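PDB 4L8J: putative efflux transporter from Bacteroides eggerthii, which probably acts as the periplasmic adaptor (membrane-fusion) subunit of a multipart efflux pump, as other members of the HlyD family do. Local coordinates for residues F198-E204 with V217-D223; L178-A184 with L243-I247; N161-L165 with A225-T229; V88-K92 with E104-V109. All coordinates share one frame; numbering follows the deposited sequence.

Interaction 1 (F198-E204 with V217-D223); sequences FNARLEE and VTIIIDD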
loop_
_atom_site.group_PDB
_atom_site.type_symbol
_atom_site.label_atom_id
_atom_site.label_comp_id
_atom_site.label_asym_id
_atom_site.label_seq_id
_atom_site.Cartn_x
_atom_site.Cartn_y
_atom_site.Cartn_z
ATOM N N PHE A 198 26.126 10.978 -22.012
ATOM C CA PHE A 198 26.653 12.259 -21.579
ATOM C C PHE A 198 25.680 12.991 -20.666
ATOM O O PHE A 198 24.490 13.059 -20.964
ATOM C CB PHE A 198 26.977 13.155 -22.791
ATOM C CG PHE A 198 27.974 12.561 -23.753
ATOM C CD1 PHE A 198 29.342 12.722 -23.551
ATOM C CD2 PHE A 198 27.546 11.870 -24.888
ATOM C CE1 PHE A 198 30.267 12.184 -24.464
ATOM C CE2 PHE A 198 28.463 11.311 -25.773
ATOM C CZ PHE A 198 29.818 11.481 -25.565
ATOM N N ASN A 199 26.199 13.594 -19.593
ATOM C CA ASN A 199 25.402 14.416 -18.711
ATOM C C ASN A 199 25.013 15.689 -19.449
ATOM O O ASN A 199 25.773 16.217 -20.274
ATOM C CB ASN A 199 26.180 14.745 -17.419
ATOM C CG ASN A 199 25.394 15.602 -16.446
ATOM O OD1 ASN A 199 24.438 15.142 -15.796
ATOM N ND2 ASN A 199 25.726 16.888 -16.393
ATOM N N ALA A 200 23.825 16.178 -19.156
ATOM C CA ALA A 200 23.337 17.389 -19.765
ATOM C C ALA A 200 22.681 18.206 -18.699
ATOM O O ALA A 200 22.214 17.646 -17.709
ATOM C CB ALA A 200 22.346 17.058 -20.884
ATOM N N ARG A 201 22.641 19.522 -18.876
ATOM C CA ARG A 201 21.973 20.359 -17.902
ATOM C C ARG A 201 20.776 21.048 -18.534
ATOM O O ARG A 201 20.777 21.335 -19.728
ATOM C CB ARG A 201 22.939 21.386 -17.269
ATOM C CG ARG A 201 23.528 22.390 -18.251
ATOM C CD ARG A 201 24.192 23.562 -17.543
ATOM N NE ARG A 201 24.122 24.764 -18.379
ATOM C CZ ARG A 201 25.003 25.060 -19.325
ATOM N NH1 ARG A 201 26.045 24.269 -19.540
ATOM N NH2 ARG A 201 24.845 26.147 -20.071
ATOM N N LEU A 202 19.795 21.405 -17.705
ATOM C CA LEU A 202 18.637 22.135 -18.168
ATOM C C LEU A 202 19.009 23.536 -18.610
ATOM O O LEU A 202 19.650 24.257 -17.851
ATOM C CB LEU A 202 17.584 22.225 -17.046
ATOM C CG LEU A 202 16.302 22.975 -17.397
ATOM C CD1 LEU A 202 15.542 22.283 -18.572
ATOM C CD2 LEU A 202 15.422 23.093 -16.184
ATOM N N GLU A 203 18.557 23.948 -19.796
ATOM C CA GLU A 203 18.752 25.324 -20.180
ATOM C C GLU A 203 17.467 26.075 -19.866
ATOM O O GLU A 203 17.504 27.138 -19.249
ATOM C CB GLU A 203 19.165 25.501 -21.646
ATOM C CG GLU A 203 19.375 26.987 -21.941
ATOM C CD GLU A 203 19.835 27.402 -23.322
ATOM O OE1 GLU A 203 19.174 27.025 -24.315
ATOM O OE2 GLU A 203 20.814 28.181 -23.403
ATOM N N GLU A 204 16.319 25.506 -20.282
ATOM C CA GLU A 204 14.999 26.101 -20.089
ATOM C C GLU A 204 13.899 25.184 -20.622
ATOM O O GLU A 204 14.178 24.283 -21.395
ATOM C CB GLU A 204 14.895 27.456 -20.816
ATOM C CG GLU A 204 15.036 27.301 -22.325
ATOM C CD GLU A 204 15.285 28.567 -23.108
ATOM O OE1 GLU A 204 16.057 29.429 -22.627
ATOM O OE2 GLU A 204 14.749 28.670 -24.234
ATOM N N VAL A 217 11.456 21.494 -24.196
ATOM C CA VAL A 217 12.591 21.550 -23.277
ATOM C C VAL A 217 13.868 21.742 -24.083
ATOM O O VAL A 217 14.060 21.070 -25.089
ATOM C CB VAL A 217 12.703 20.261 -22.401
ATOM C CG1 VAL A 217 13.844 20.388 -21.380
ATOM C CG2 VAL A 217 11.392 19.922 -21.673
ATOM N N THR A 218 14.783 22.568 -23.582
ATOM C CA THR A 218 16.120 22.711 -24.150
ATOM C C THR A 218 17.121 22.312 -23.079
ATOM O O THR A 218 17.026 22.767 -21.945
ATOM C CB THR A 218 16.383 24.115 -24.723
ATOM O OG1 THR A 218 15.376 24.386 -25.686
ATOM C CG2 THR A 218 17.720 24.191 -25.443
ATOM N N ILE A 219 18.067 21.440 -23.439
ATOM C CA ILE A 219 19.119 21.006 -22.547
ATOM C C ILE A 219 20.463 21.285 -23.245
ATOM O O ILE A 219 20.491 21.441 -24.466
ATOM C CB ILE A 219 18.975 19.530 -22.090
ATOM C CG1 ILE A 219 18.998 18.545 -23.300
ATOM C CG2 ILE A 219 17.733 19.328 -21.202
ATOM C CD1 ILE A 219 19.129 17.034 -22.892
ATOM N N ILE A 220 21.558 21.368 -22.467
ATOM C CA ILE A 220 22.907 21.593 -22.994
ATOM C C ILE A 220 23.838 20.513 -22.448
ATOM O O ILE A 220 23.780 20.179 -21.259
ATOM C CB ILE A 220 23.431 23.022 -22.697
ATOM C CG1 ILE A 220 22.524 24.077 -23.331
ATOM C CG2 ILE A 220 24.892 23.213 -23.194
ATOM C CD1 ILE A 220 22.678 25.436 -22.706
ATOM N N ILE A 221 24.674 19.947 -23.322
ATOM C CA ILE A 221 25.660 18.942 -22.909
ATOM C C ILE A 221 26.649 19.614 -21.949
ATOM O O ILE A 221 27.165 20.715 -22.230
ATOM C CB ILE A 221 26.359 18.287 -24.130
ATOM C CG1 ILE A 221 25.329 17.557 -25.049
ATOM C CG2 ILE A 221 27.494 17.348 -23.678
ATOM C CD1 ILE A 221 24.737 16.252 -24.495
ATOM N N ASP A 222 26.824 18.983 -20.782
ATOM C CA ASP A 222 27.664 19.458 -19.698
ATOM C C ASP A 222 28.410 18.264 -19.147
ATOM O O ASP A 222 28.025 17.680 -18.125
ATOM C CB ASP A 222 26.792 20.142 -18.639
ATOM C CG ASP A 222 27.569 20.938 -17.615
ATOM O OD1 ASP A 222 28.819 20.951 -17.697
ATOM O OD2 ASP A 222 26.927 21.568 -16.744
ATOM N N ASP A 223 29.423 17.838 -19.896
ATOM C CA ASP A 223 30.186 16.643 -19.589
ATOM C C ASP A 223 31.597 16.778 -20.145
ATOM O O ASP A 223 31.760 17.038 -21.339
ATOM C CB ASP A 223 29.474 15.401 -20.184
ATOM C CG ASP A 223 29.910 14.082 -19.594
ATOM O OD1 ASP A 223 31.137 13.855 -19.489
ATOM O OD2 ASP A 223 29.032 13.244 -19.303
HETATM O O HOH W 1 27.979 23.156 -20.789
#
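Arg201 lies alongside Ile220, with one face of its guanidinium over the isoleucine side chain. Arg201 NH2 is 3.5 Å from Ile220 CD1. Arg201 CG sits between its own N and carbonyl carbon (chi1 63°), and the chain then runs extended past the neighbouring strand. These two residues form an antiparallel hydrogen-bonded pair, and Arg201 N meets Ile220 O at 2.7 Å. Asp222 crosses the arginine with its carboxylate perpendicular to the guanidinium. The salt bridge is long, 4.0 Å from Arg201 NH1 to Asp222 OD2. Glu203 also packs on Ile220 CD1, while its OE1 pairs with Arg166. On the face of the sheet that carries Ala200 and Ile221, Ala200 CB meets Ile219 CD1 at 3.8 Å, next to Val188 of the adjoining barrel strand. A classic beta bulge shifts the register: Glu203 N and Glu204 N both donate to Thr218 O, from the same face of its plane. At the other end, Asn199 ND2 bonds to O of Asp222 at 3.0 Å, with the acceptor in the amide plane, and OD1 accepts from Lys187. Asn199 N donates to Asp223 OD2 at 2.9 Å, and this oxygen accepts with its anti lone pair. A carboxylate takes over as acceptor where the regular pairing of this hairpin stops. The chemistry is split: one face is apolar and packed into the barrel, the other carries charged groups over aliphatic carbon.

Interaction 2 (L178-A184 with L243-I247); sequences LLRAKDA and LASDI
Leu178 and Leu243 meet where the short helix 176-180 packs against the six-stranded antiparallel beta barrel. Leu243 belongs to barrel strand 238-246 and points toward the helix. Its two methyls part to different partners. CD2 of Leu243 touches CB of Leu178 at 3.7 Å, and CD1 of Leu243 rests 4.0 Å from CB of Ala184. Leu243 CG is anti to the backbone N (chi1 169°), which sends the branch toward the helix end and the turn after it. Leu178 crosses Ile247 at a slant, with CD2 of Leu178 3.9 Å from CG2 of Ile247. Leu178 also packs on Ile21 and Lys23, and Leu179 on Phe186, Tyr205, Ile215 and Val217, so the helix spans several barrel strands. Ser245 lies between these apolar groups. Its OG donates to O of Leu178 at 2.8 Å, approaching from 33° outside the carbonyl plane. That bond uses a carbonyl in the last turn of the helix and satisfies a buried hydroxyl. The methyl of Ala181 packs on CB of Ser245. Ala181 to Ala184 form a type II beta turn that leads into strand 185-190. Ala184 CA makes a CA-H...O contact with O of Ala244. Two waters complete the join through one acceptor: both donate to O of Lys182, one bridging to O of Asp246 at 2.7 Å and the other accepting from N of Asp246 at 2.9 Å.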
loop_
_atom_site.group_PDB
_atom_site.type_symbol
_atom_site.label_atom_id
_atom_site.label_comp_id
_atom_site.label_asym_id
_atom_site.label_seq_id
_atom_site.Cartn_x
_atom_site.Cartn_y
_atom_site.Cartn_z
ATOM N N LEU A 178 7.630 15.594 -13.233
ATOM C CA LEU A 178 8.960 15.002 -13.334
ATOM C C LEU A 178 9.985 16.072 -13.660
ATOM O O LEU A 178 11.081 16.001 -13.125
ATOM C CB LEU A 178 9.023 13.822 -14.334
ATOM C CG LEU A 178 8.101 12.630 -13.978
ATOM C CD1 LEU A 178 7.986 11.645 -15.133
ATOM C CD2 LEU A 178 8.532 11.943 -12.693
ATOM N N LEU A 179 9.633 17.077 -14.494
ATOM C CA LEU A 179 10.541 18.182 -14.809
ATOM C C LEU A 179 10.733 19.114 -13.609
ATOM O O LEU A 179 11.800 19.695 -13.459
ATOM C CB LEU A 179 10.044 19.007 -15.997
ATOM C CG LEU A 179 10.180 18.361 -17.380
ATOM C CD1 LEU A 179 9.328 19.109 -18.399
ATOM C CD2 LEU A 179 11.639 18.346 -17.846
ATOM N N ARG A 180 9.698 19.267 -12.773
ATOM C CA ARG A 180 9.746 20.118 -11.593
ATOM C C ARG A 180 10.465 19.434 -10.400
ATOM O O ARG A 180 10.879 20.138 -9.485
ATOM C CB ARG A 180 8.326 20.519 -11.165
ATOM C CG ARG A 180 7.695 21.579 -12.048
ATOM C CD ARG A 180 6.226 21.738 -11.720
ATOM N NE ARG A 180 5.679 22.975 -12.287
ATOM C CZ ARG A 180 4.401 23.347 -12.209
ATOM N NH1 ARG A 180 3.502 22.559 -11.608
ATOM N NH2 ARG A 180 4.005 24.498 -12.744
ATOM N N ALA A 181 10.580 18.086 -10.378
ATOM C CA ALA A 181 11.224 17.392 -9.261
ATOM C C ALA A 181 12.624 17.935 -9.021
ATOM O O ALA A 181 13.374 18.200 -9.967
ATOM C CB ALA A 181 11.283 15.891 -9.504
ATOM N N LYS A 182 12.954 18.151 -7.728
ATOM C CA LYS A 182 14.254 18.670 -7.314
ATOM C C LYS A 182 15.352 17.735 -7.767
ATOM O O LYS A 182 15.236 16.499 -7.657
ATOM C CB LYS A 182 14.311 18.846 -5.778
ATOM N N ASP A 183 16.417 18.326 -8.303
ATOM C CA ASP A 183 17.613 17.590 -8.732
ATOM C C ASP A 183 17.320 16.549 -9.851
ATOM O O ASP A 183 18.073 15.582 -9.985
ATOM C CB ASP A 183 18.322 16.912 -7.519
ATOM C CG ASP A 183 18.614 17.843 -6.328
ATOM O OD1 ASP A 183 19.177 18.943 -6.553
ATOM O OD2 ASP A 183 18.239 17.483 -5.183
ATOM N N ALA A 184 16.255 16.756 -10.665
ATOM C CA ALA A 184 15.982 15.913 -11.845
ATOM C C ALA A 184 17.241 15.944 -12.744
ATOM O O ALA A 184 17.877 17.000 -12.851
ATOM C CB ALA A 184 14.765 16.458 -12.600
ATOM N N LEU A 243 15.481 11.130 -18.579
ATOM C CA LEU A 243 15.145 11.996 -17.444
ATOM C C LEU A 243 15.015 11.117 -16.204
ATOM O O LEU A 243 14.258 10.154 -16.269
ATOM C CB LEU A 243 13.819 12.766 -17.706
ATOM C CG LEU A 243 13.181 13.529 -16.504
ATOM C CD1 LEU A 243 13.967 14.760 -16.152
ATOM C CD2 LEU A 243 11.736 13.933 -16.815
ATOM N N ALA A 244 15.750 11.416 -15.104
ATOM C CA ALA A 244 15.671 10.675 -13.816
ATOM C C ALA A 244 15.267 11.630 -12.711
ATOM O O ALA A 244 15.926 12.663 -12.486
ATOM C CB ALA A 244 16.989 9.998 -13.462
ATOM N N SER A 245 14.124 11.330 -12.086
ATOM C CA SER A 245 13.569 12.178 -11.053
ATOM C C SER A 245 13.242 11.379 -9.795
ATOM O O SER A 245 12.397 10.480 -9.847
ATOM C CB SER A 245 12.287 12.859 -11.553
ATOM O OG SER A 245 12.456 13.562 -12.771
ATOM N N ASP A 246 13.843 11.759 -8.653
ATOM C CA ASP A 246 13.465 11.133 -7.391
ATOM C C ASP A 246 12.245 11.895 -6.877
ATOM O O ASP A 246 12.372 13.040 -6.468
ATOM C CB ASP A 246 14.621 11.086 -6.374
ATOM C CG ASP A 246 14.324 10.230 -5.143
ATOM O OD1 ASP A 246 13.137 9.944 -4.886
ATOM O OD2 ASP A 246 15.276 9.871 -4.428
ATOM N N ILE A 247 11.054 11.291 -6.972
ATOM C CA ILE A 247 9.821 11.943 -6.533
ATOM C C ILE A 247 9.560 11.785 -5.015
ATOM O O ILE A 247 8.568 12.310 -4.525
ATOM C CB ILE A 247 8.586 11.505 -7.351
ATOM C CG1 ILE A 247 8.277 9.995 -7.186
ATOM C CG2 ILE A 247 8.714 11.939 -8.834
ATOM C CD1 ILE A 247 6.839 9.690 -7.670
HETATM O O HOH W 2 13.719 15.284 -5.936
HETATM O O HOH W 3 15.676 14.023 -8.539
#

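Interaction 3 (N161-L165 with A225-T229); sequences NTRKL and AFDRT
Arg228 pushes its guanidinium between Thr162 and Leu165, and this is the tight part of the contact. CD1 of Leu165 lies over one face, 3.4 Å from NH2 of Arg228. CB of Thr162 covers the opposite face, 3.8 Å from NH1 of Arg228. Both carbons sit toward the rim of the group. The arginine chain bends at its third torsion (chi3 79°), which turns the flat end into this slot. The same Leu165 methyl also meets the edge of the Phe226 ring, with CD1 of Leu165 4.0 Å from CE2 of Phe226. Phe226 is the centre of an inverse gamma turn, and its ring packs edge-to-face with Phe198. The other side of the contact is looser and watery. A water in the guanidinium plane accepts from Arg228 NH2 at 3.0 Å and donates to O of Lys164 at 3.1 Å. The loop 161-165, which carries an Asx turn from Asn161 OD1 to N of Arg163, joins strand 155-161 to barrel strand 166-171. An alanine in place of Arg228 would leave Thr162 and Leu165 without the flat group between them, and would probably open a gap and break the water link to Lys164. The contact pins two surface loops together by sandwiching a charged group between aliphatic carbons. Its flat faces pack as an apolar surface would, while an in-plane edge still donates to water.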
loop_
_atom_site.group_PDB
_atom_site.type_symbol
_atom_site.label_atom_id
_atom_site.label_comp_id
_atom_site.label_asym_id
_atom_site.label_seq_id
_atom_site.Cartn_x
_atom_site.Cartn_y
_atom_site.Cartn_z
ATOM N N ASN A 161 29.026 28.877 -34.092
ATOM C CA ASN A 161 29.353 28.906 -32.676
ATOM C C ASN A 161 29.228 27.500 -32.101
ATOM O O ASN A 161 28.168 26.883 -32.233
ATOM C CB ASN A 161 28.424 29.893 -31.931
ATOM C CG ASN A 161 28.904 30.279 -30.558
ATOM O OD1 ASN A 161 29.322 29.444 -29.757
ATOM N ND2 ASN A 161 28.871 31.569 -30.253
ATOM N N THR A 162 30.300 26.994 -31.471
ATOM C CA THR A 162 30.323 25.631 -30.941
ATOM C C THR A 162 30.452 25.623 -29.429
ATOM O O THR A 162 30.707 24.570 -28.860
ATOM C CB THR A 162 31.459 24.793 -31.602
ATOM O OG1 THR A 162 32.743 25.327 -31.257
ATOM C CG2 THR A 162 31.313 24.672 -33.098
ATOM N N ARG A 163 30.226 26.764 -28.761
ATOM C CA ARG A 163 30.323 26.826 -27.302
ATOM C C ARG A 163 29.304 25.903 -26.611
ATOM O O ARG A 163 29.627 25.296 -25.590
ATOM C CB ARG A 163 30.135 28.276 -26.793
ATOM N N LYS A 164 28.077 25.791 -27.179
ATOM C CA LYS A 164 27.004 25.025 -26.568
ATOM C C LYS A 164 26.388 23.995 -27.492
ATOM O O LYS A 164 25.992 24.305 -28.618
ATOM C CB LYS A 164 25.890 25.983 -26.091
ATOM C CG LYS A 164 26.299 26.882 -24.942
ATOM C CD LYS A 164 25.208 27.903 -24.626
ATOM C CE LYS A 164 25.634 28.876 -23.565
ATOM N NZ LYS A 164 24.677 30.014 -23.471
ATOM N N LEU A 165 26.208 22.789 -26.984
ATOM C CA LEU A 165 25.493 21.809 -27.780
ATOM C C LEU A 165 24.083 21.687 -27.184
ATOM O O LEU A 165 23.904 21.079 -26.131
ATOM C CB LEU A 165 26.205 20.462 -27.879
ATOM C CG LEU A 165 25.674 19.680 -29.073
ATOM C CD1 LEU A 165 26.743 19.354 -30.026
ATOM C CD2 LEU A 165 24.779 18.558 -28.678
ATOM N N ALA A 225 33.771 14.469 -20.768
ATOM C CA ALA A 225 34.018 13.423 -21.768
ATOM C C ALA A 225 33.492 13.797 -23.165
ATOM O O ALA A 225 33.878 13.145 -24.143
ATOM C CB ALA A 225 33.404 12.108 -21.324
ATOM N N PHE A 226 32.637 14.841 -23.270
ATOM C CA PHE A 226 32.099 15.252 -24.562
ATOM C C PHE A 226 33.128 16.049 -25.344
ATOM O O PHE A 226 33.164 17.283 -25.285
ATOM C CB PHE A 226 30.773 16.035 -24.437
ATOM C CG PHE A 226 30.087 16.199 -25.777
ATOM C CD1 PHE A 226 29.591 15.096 -26.463
ATOM C CD2 PHE A 226 29.948 17.453 -26.355
ATOM C CE1 PHE A 226 28.974 15.242 -27.705
ATOM C CE2 PHE A 226 29.318 17.602 -27.591
ATOM C CZ PHE A 226 28.844 16.492 -28.264
ATOM N N ASP A 227 33.987 15.308 -26.057
ATOM C CA ASP A 227 35.053 15.814 -26.923
ATOM C C ASP A 227 34.500 15.835 -28.343
ATOM O O ASP A 227 34.205 14.774 -28.905
ATOM C CB ASP A 227 36.279 14.892 -26.787
ATOM C CG ASP A 227 37.597 15.415 -27.326
ATOM O OD1 ASP A 227 37.572 16.321 -28.198
ATOM O OD2 ASP A 227 38.654 14.889 -26.912
ATOM N N ARG A 228 34.295 17.037 -28.900
ATOM C CA ARG A 228 33.690 17.203 -30.228
ATOM C C ARG A 228 34.636 16.796 -31.377
ATOM O O ARG A 228 34.174 16.624 -32.510
ATOM C CB ARG A 228 33.172 18.630 -30.418
ATOM C CG ARG A 228 32.006 18.942 -29.481
ATOM C CD ARG A 228 31.441 20.331 -29.680
ATOM N NE ARG A 228 30.562 20.388 -30.846
ATOM C CZ ARG A 228 29.551 21.237 -30.976
ATOM N NH1 ARG A 228 29.260 22.088 -29.999
ATOM N NH2 ARG A 228 28.795 21.217 -32.068
ATOM N N THR A 229 35.935 16.583 -31.078
ATOM C CA THR A 229 36.907 16.072 -32.050
ATOM C C THR A 229 36.658 14.560 -32.223
ATOM O O THR A 229 36.910 14.029 -33.303
ATOM C CB THR A 229 38.360 16.375 -31.632
ATOM O OG1 THR A 229 38.765 15.473 -30.605
ATOM C CG2 THR A 229 38.567 17.824 -31.185
HETATM O O HOH W 4 26.596 23.202 -31.453
#

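Interaction 4 (V88-K92 with E104-V109); sequences VERNK and EYEISV
Helices 88-92 and 104-109 run nearly antiparallel, at 153°, with their axes 9.5 Å apart at closest approach. Val88 and Ser108 face each other at one level, and Asn91 and Tyr105 at the next. CG2 of Val88 lies 3.1 Å from O of Ser108, a short approach that is probably somewhat strained. The other methyl, CG1 of Val88, meets CG2 of Val109 at 4.0 Å, and the two valines cross at about a right angle. Asn91 points across to the partner helix. Its ND2 donates to OG of Ser108 at 3.1 Å, with the acceptor near the amide plane. Ser108 OG, placed between its own N and carbonyl carbon (chi1 76°), donates in turn to O of Tyr105 at 2.7 Å. The hydroxyl thus relays a bond from one helix to the backbone of the other. A water accepts from Asn91 ND2 and donates to Glu104 OE2. An alanine at Ser108 would probably leave the Asn91 amide without its partner across the helices and freer to turn. Tyr105 presents its ring edge to Lys92, with OH of Tyr105 3.5 Å from CG of Lys92, while Val109 CG2 covers one ring face. Lys92 runs on extended, and its NZ makes a salt bridge with Glu89. Paired helices of this kind, 68-95 and 102-127, form the long alpha-helical hairpin that is typical of HlyD-type membrane-fusion proteins.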
loop_
_atom_site.group_PDB
_atom_site.type_symbol
_atom_site.label_atom_id
_atom_site.label_comp_id
_atom_site.label_asym_id
_atom_site.label_seq_id
_atom_site.Cartn_x
_atom_site.Cartn_y
_atom_site.Cartn_z
ATOM N N VAL A 88 48.536 72.482 -29.376
ATOM C CA VAL A 88 47.499 72.858 -28.387
ATOM C C VAL A 88 48.088 73.015 -26.985
ATOM O O VAL A 88 47.626 73.897 -26.259
ATOM C CB VAL A 88 46.247 71.927 -28.333
ATOM C CG1 VAL A 88 45.117 72.555 -27.511
ATOM C CG2 VAL A 88 45.729 71.654 -29.714
ATOM N N GLU A 89 49.070 72.163 -26.588
ATOM C CA GLU A 89 49.680 72.236 -25.248
ATOM C C GLU A 89 50.454 73.517 -25.083
ATOM O O GLU A 89 50.359 74.157 -24.037
ATOM C CB GLU A 89 50.571 71.014 -24.945
ATOM C CG GLU A 89 49.770 69.815 -24.460
ATOM C CD GLU A 89 48.734 70.070 -23.376
ATOM O OE1 GLU A 89 49.106 70.576 -22.292
ATOM O OE2 GLU A 89 47.545 69.752 -23.613
ATOM N N ARG A 90 51.133 73.936 -26.153
ATOM C CA ARG A 90 51.860 75.189 -26.273
ATOM C C ARG A 90 50.900 76.354 -26.126
ATOM O O ARG A 90 51.163 77.264 -25.341
ATOM C CB ARG A 90 52.530 75.251 -27.648
ATOM C CG ARG A 90 54.000 75.548 -27.630
ATOM C CD ARG A 90 54.543 75.391 -29.032
ATOM N NE ARG A 90 55.164 74.081 -29.241
ATOM C CZ ARG A 90 54.982 73.317 -30.316
ATOM N NH1 ARG A 90 54.190 73.724 -31.304
ATOM N NH2 ARG A 90 55.595 72.145 -30.414
ATOM N N ASN A 91 49.768 76.317 -26.873
ATOM C CA ASN A 91 48.749 77.380 -26.849
ATOM C C ASN A 91 48.033 77.447 -25.508
ATOM O O ASN A 91 47.639 78.544 -25.117
ATOM C CB ASN A 91 47.769 77.252 -28.020
ATOM C CG ASN A 91 48.474 77.553 -29.328
ATOM O OD1 ASN A 91 49.635 77.933 -29.328
ATOM N ND2 ASN A 91 47.820 77.379 -30.475
ATOM N N LYS A 92 47.926 76.321 -24.771
ATOM C CA LYS A 92 47.327 76.330 -23.421
ATOM C C LYS A 92 48.200 77.198 -22.507
ATOM O O LYS A 92 47.688 78.042 -21.772
ATOM C CB LYS A 92 47.189 74.913 -22.842
ATOM C CG LYS A 92 46.057 74.137 -23.443
ATOM C CD LYS A 92 45.881 72.783 -22.790
ATOM C CE LYS A 92 44.828 71.955 -23.491
ATOM N NZ LYS A 92 44.791 70.567 -22.968
ATOM N N GLU A 104 42.811 82.127 -31.850
ATOM C CA GLU A 104 43.917 81.288 -32.290
ATOM C C GLU A 104 43.949 80.010 -31.461
ATOM O O GLU A 104 44.103 78.943 -32.038
ATOM C CB GLU A 104 45.263 82.053 -32.215
ATOM C CG GLU A 104 46.461 81.313 -32.784
ATOM C CD GLU A 104 46.391 80.807 -34.210
ATOM O OE1 GLU A 104 45.785 81.495 -35.061
ATOM O OE2 GLU A 104 47.021 79.762 -34.493
ATOM N N TYR A 105 43.757 80.111 -30.129
ATOM C CA TYR A 105 43.702 78.948 -29.248
ATOM C C TYR A 105 42.558 78.010 -29.681
ATOM O O TYR A 105 42.754 76.799 -29.766
ATOM C CB TYR A 105 43.520 79.372 -27.770
ATOM C CG TYR A 105 43.310 78.189 -26.847
ATOM C CD1 TYR A 105 44.373 77.391 -26.459
ATOM C CD2 TYR A 105 42.044 77.864 -26.372
ATOM C CE1 TYR A 105 44.177 76.252 -25.686
ATOM C CE2 TYR A 105 41.843 76.747 -25.553
ATOM C CZ TYR A 105 42.919 75.961 -25.193
ATOM O OH TYR A 105 42.753 74.837 -24.427
ATOM N N GLU A 106 41.377 78.578 -29.957
ATOM C CA GLU A 106 40.180 77.832 -30.364
ATOM C C GLU A 106 40.401 77.081 -31.663
ATOM O O GLU A 106 40.005 75.923 -31.775
ATOM C CB GLU A 106 39.003 78.773 -30.520
ATOM C CG GLU A 106 37.717 78.031 -30.864
ATOM C CD GLU A 106 36.529 78.955 -30.941
ATOM O OE1 GLU A 106 36.758 80.184 -30.916
ATOM O OE2 GLU A 106 35.378 78.462 -30.961
ATOM N N ILE A 107 41.022 77.742 -32.645
ATOM C CA ILE A 107 41.384 77.123 -33.918
ATOM C C ILE A 107 42.268 75.911 -33.618
ATOM O O ILE A 107 42.016 74.839 -34.158
ATOM C CB ILE A 107 42.071 78.161 -34.866
ATOM C CG1 ILE A 107 41.020 79.174 -35.421
ATOM C CG2 ILE A 107 42.828 77.476 -36.016
ATOM C CD1 ILE A 107 41.623 80.520 -36.049
ATOM N N SER A 108 43.268 76.061 -32.725
ATOM C CA SER A 108 44.174 74.947 -32.411
ATOM C C SER A 108 43.436 73.813 -31.673
ATOM O O SER A 108 43.740 72.648 -31.926
ATOM C CB SER A 108 45.407 75.437 -31.647
ATOM O OG SER A 108 45.164 75.734 -30.283
ATOM N N VAL A 109 42.399 74.117 -30.869
ATOM C CA VAL A 109 41.608 73.040 -30.222
ATOM C C VAL A 109 40.779 72.272 -31.284
ATOM O O VAL A 109 40.666 71.035 -31.225
ATOM C CB VAL A 109 40.684 73.582 -29.099
ATOM C CG1 VAL A 109 39.750 72.500 -28.580
ATOM C CG2 VAL A 109 41.507 74.173 -27.954
HETATM O O HOH W 5 49.075 78.540 -33.024
#

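How the interactions relate
Interactions 1 and 2 hold the same six-stranded barrel: the first pairs neighbouring strands, and the second packs a helix against it. They touch through Val217 CG2 and Leu179 CD1, 4.0 Å apart. Interaction 1 depends mostly on backbone bonds, while interaction 2 rests on leucine packing, one serine bond and waters. Interactions 1, 2 and 4 are each partly buried; interaction 3 is a surface contact of two loops. It joins interaction 1 where Phe226 packs on Ile221, and Ile221 N probably bonds to Leu165 O. Interaction 4 stands apart on the helical hairpin, its nearest atoms about 41 Å from those of interaction 3. There side chains, not backbone pairing, join the elements.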